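Mannan endo-1,4-beta-mannosidase (Mytilus edulis, PDB 2C0H) hydrolyses internal beta-1,4-mannosidic linkages in the backbones of mannans, galactomannans and glucomannans, acting as an endo-mannanase of glycosyl hydrolase family 5. Local coordinates at residues I292-Q297 / W321-T326. The protein carries 3 engineered substitutions. Sequence-based numbering, arbitrary orientation.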
loop_
_atom_site.group_PDB
_atom_site.type_symbol
_atom_site.label_atom_id
_atom_site.label_comp_id
_atom_site.label_asym_id
_atom_site.label_seq_id
_atom_site.Cartn_x
_atom_site.Cartn_y
_atom_site.Cartn_z
ATOM N N ILE A 292 7.993 0.110 5.561
ATOM C CA ILE A 292 8.168 -1.317 5.314
ATOM C C ILE A 292 6.778 -1.956 5.519
ATOM O O ILE A 292 6.327 -2.155 6.650
ATOM C CB ILE A 292 9.256 -1.908 6.225
ATOM C CG1 ILE A 292 10.605 -1.188 6.003
ATOM C CG2 ILE A 292 9.417 -3.405 5.948
ATOM C CD1 ILE A 292 11.694 -1.551 7.026
ATOM N N GLY A 293 6.085 -2.230 4.408
ATOM C CA GLY A 293 4.650 -2.466 4.399
ATOM C C GLY A 293 4.195 -3.890 4.597
ATOM O O GLY A 293 3.013 -4.103 4.793
ATOM N N GLU A 294 5.138 -4.832 4.533
ATOM C CA GLU A 294 4.865 -6.246 4.872
ATOM C C GLU A 294 6.161 -6.883 5.357
ATOM O O GLU A 294 7.204 -6.717 4.716
ATOM C CB GLU A 294 4.400 -7.058 3.656
ATOM C CG GLU A 294 3.048 -6.683 3.069
ATOM C CD GLU A 294 2.585 -7.622 1.963
ATOM O OE1 GLU A 294 3.230 -8.680 1.747
ATOM O OE2 GLU A 294 1.568 -7.298 1.291
ATOM N N PHE A 295 6.083 -7.598 6.479
ATOM C CA PHE A 295 7.193 -8.409 6.990
ATOM C C PHE A 295 6.615 -9.226 8.126
ATOM O O PHE A 295 5.539 -8.908 8.638
ATOM C CB PHE A 295 8.341 -7.538 7.517
ATOM C CG PHE A 295 7.981 -6.699 8.705
ATOM C CD1 PHE A 295 8.274 -7.108 10.018
ATOM C CD2 PHE A 295 7.337 -5.475 8.534
ATOM C CE1 PHE A 295 7.940 -6.332 11.088
ATOM C CE2 PHE A 295 6.991 -4.695 9.618
ATOM C CZ PHE A 295 7.291 -5.108 10.903
ATOM N N ASN A 296 7.357 -10.245 8.568
ATOM C CA ASN A 296 7.030 -10.907 9.838
ATOM C C ASN A 296 8.228 -11.697 10.363
ATOM O O ASN A 296 9.200 -11.943 9.662
ATOM C CB ASN A 296 5.768 -11.794 9.747
ATOM C CG ASN A 296 5.824 -12.817 8.634
ATOM O OD1 ASN A 296 6.792 -13.571 8.484
ATOM N ND2 ASN A 296 4.761 -12.865 7.830
ATOM N N GLN A 297 8.145 -12.034 11.639
ATOM C CA GLN A 297 9.213 -12.752 12.333
ATOM C C GLN A 297 9.426 -14.145 11.741
ATOM O O GLN A 297 10.547 -14.650 11.697
ATOM C CB GLN A 297 8.829 -12.833 13.796
ATOM C CG GLN A 297 9.810 -13.470 14.707
ATOM C CD GLN A 297 9.256 -13.564 16.103
ATOM O OE1 GLN A 297 8.768 -12.577 16.683
ATOM N NE2 GLN A 297 9.289 -14.767 16.651
ATOM N N TRP A 321 4.405 -2.210 8.916
ATOM C CA TRP A 321 3.165 -2.967 8.990
ATOM C C TRP A 321 3.447 -4.462 8.831
ATOM O O TRP A 321 3.985 -4.884 7.834
ATOM C CB TRP A 321 2.203 -2.545 7.889
ATOM C CG TRP A 321 1.782 -1.114 7.950
ATOM C CD1 TRP A 321 1.560 -0.366 9.068
ATOM C CD2 TRP A 321 1.468 -0.277 6.833
ATOM N NE1 TRP A 321 1.129 0.903 8.711
ATOM C CE2 TRP A 321 1.076 0.979 7.345
ATOM C CE3 TRP A 321 1.478 -0.471 5.454
ATOM C CZ2 TRP A 321 0.702 2.043 6.515
ATOM C CZ3 TRP A 321 1.105 0.602 4.632
ATOM C CH2 TRP A 321 0.742 1.829 5.170
ATOM N N THR A 322 3.115 -5.257 9.844
ATOM C CA THR A 322 3.324 -6.683 9.750
ATOM C C THR A 322 2.295 -7.358 8.853
ATOM O O THR A 322 1.206 -6.849 8.643
ATOM C CB THR A 322 3.219 -7.334 11.122
ATOM O OG1 THR A 322 1.990 -6.970 11.730
ATOM C CG2 THR A 322 4.401 -6.949 12.001
ATOM N N TRP A 323 2.652 -8.530 8.354
ATOM C CA TRP A 323 1.753 -9.356 7.587
ATOM C C TRP A 323 1.456 -10.618 8.395
ATOM O O TRP A 323 2.419 -11.356 8.678
ATOM C CB TRP A 323 2.428 -9.774 6.280
ATOM C CG TRP A 323 1.550 -10.659 5.477
ATOM C CD1 TRP A 323 1.514 -12.030 5.491
ATOM C CD2 TRP A 323 0.518 -10.233 4.592
ATOM N NE1 TRP A 323 0.535 -12.473 4.627
ATOM C CE2 TRP A 323 -0.096 -11.386 4.076
ATOM C CE3 TRP A 323 0.051 -8.980 4.184
ATOM C CZ2 TRP A 323 -1.151 -11.322 3.166
ATOM C CZ3 TRP A 323 -0.989 -8.925 3.266
ATOM C CH2 TRP A 323 -1.583 -10.081 2.782
ATOM N N SER A 324 0.210 -10.914 8.781
ATOM C CA SER A 324 -0.999 -10.063 8.823
ATOM C C SER A 324 -1.959 -10.593 9.911
ATOM O O SER A 324 -1.684 -11.628 10.533
ATOM C CB SER A 324 -1.753 -10.133 7.496
ATOM O OG SER A 324 -2.293 -11.438 7.318
ATOM N N ARG A 325 -3.089 -9.939 10.112
ATOM C CA ARG A 325 -4.079 -10.437 11.110
ATOM C C ARG A 325 -4.508 -11.868 10.788
ATOM O O ARG A 325 -4.739 -12.642 11.708
ATOM C CB ARG A 325 -5.323 -9.524 11.246
ATOM C CG ARG A 325 -6.462 -10.062 12.137
ATOM C CD ARG A 325 -6.029 -9.973 13.526
ATOM N NE ARG A 325 -6.934 -10.549 14.529
ATOM C CZ ARG A 325 -6.898 -11.814 14.942
ATOM N NH1 ARG A 325 -6.071 -12.679 14.385
ATOM N NH2 ARG A 325 -7.714 -12.217 15.912
ATOM N N THR A 326 -4.655 -12.193 9.510
ATOM C CA THR A 326 -5.099 -13.541 9.094
ATOM C C THR A 326 -4.013 -14.611 9.116
ATOM O O THR A 326 -4.344 -15.803 9.215
ATOM C CB THR A 326 -5.703 -13.560 7.663
ATOM O OG1 THR A 326 -4.703 -13.272 6.671
ATOM C CG2 THR A 326 -6.856 -12.593 7.566
#
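Three nearly straight hydrogen bonds tie Trp321 and Trp323 to the 292-297 segment. Trp321 N reaches Ile292 O at 3.0 Å, and Trp323 N reaches Phe295 O at 2.9 Å. Asn296 ND2 gives its N-H to Trp323 O at 2.9 Å, with that oxygen close to the amide plane, while Asn296 OD1 is held by His299. Strands 290-294 and 319-322 run parallel, joined through helix 305-314 as a beta-alpha-beta crossover of the TIM barrel. On the helix side, Thr322 CG2 meets Phe295 CZ at 3.6 Å and Thr322 CA lies over one face of the Phe295 ring, toward its rim. At the strands' C-terminal ends, Glu294, probably the nucleophile, runs beside Trp323, a likely substrate-binding residue. CG of Trp323 stands anti to its backbone N (chi1 178°). The carboxylate meets CE3 and CZ3 of the indole, OE1 over one face near the rim, with Glu294 CD 3.6 Å from Trp323 CE3 and the planes 30° apart. Ser324 CB lies over the opposite face, also toward the rim. Arg63 pairs with Glu294 OE2 and Tyr265 OH with OE1, which together should hold the carboxylate's rotation. An alanine at Glu294 would probably leave Arg63 without this counter-charge and open a gap beside the indole. Trp323 NE1 bonds Asp327.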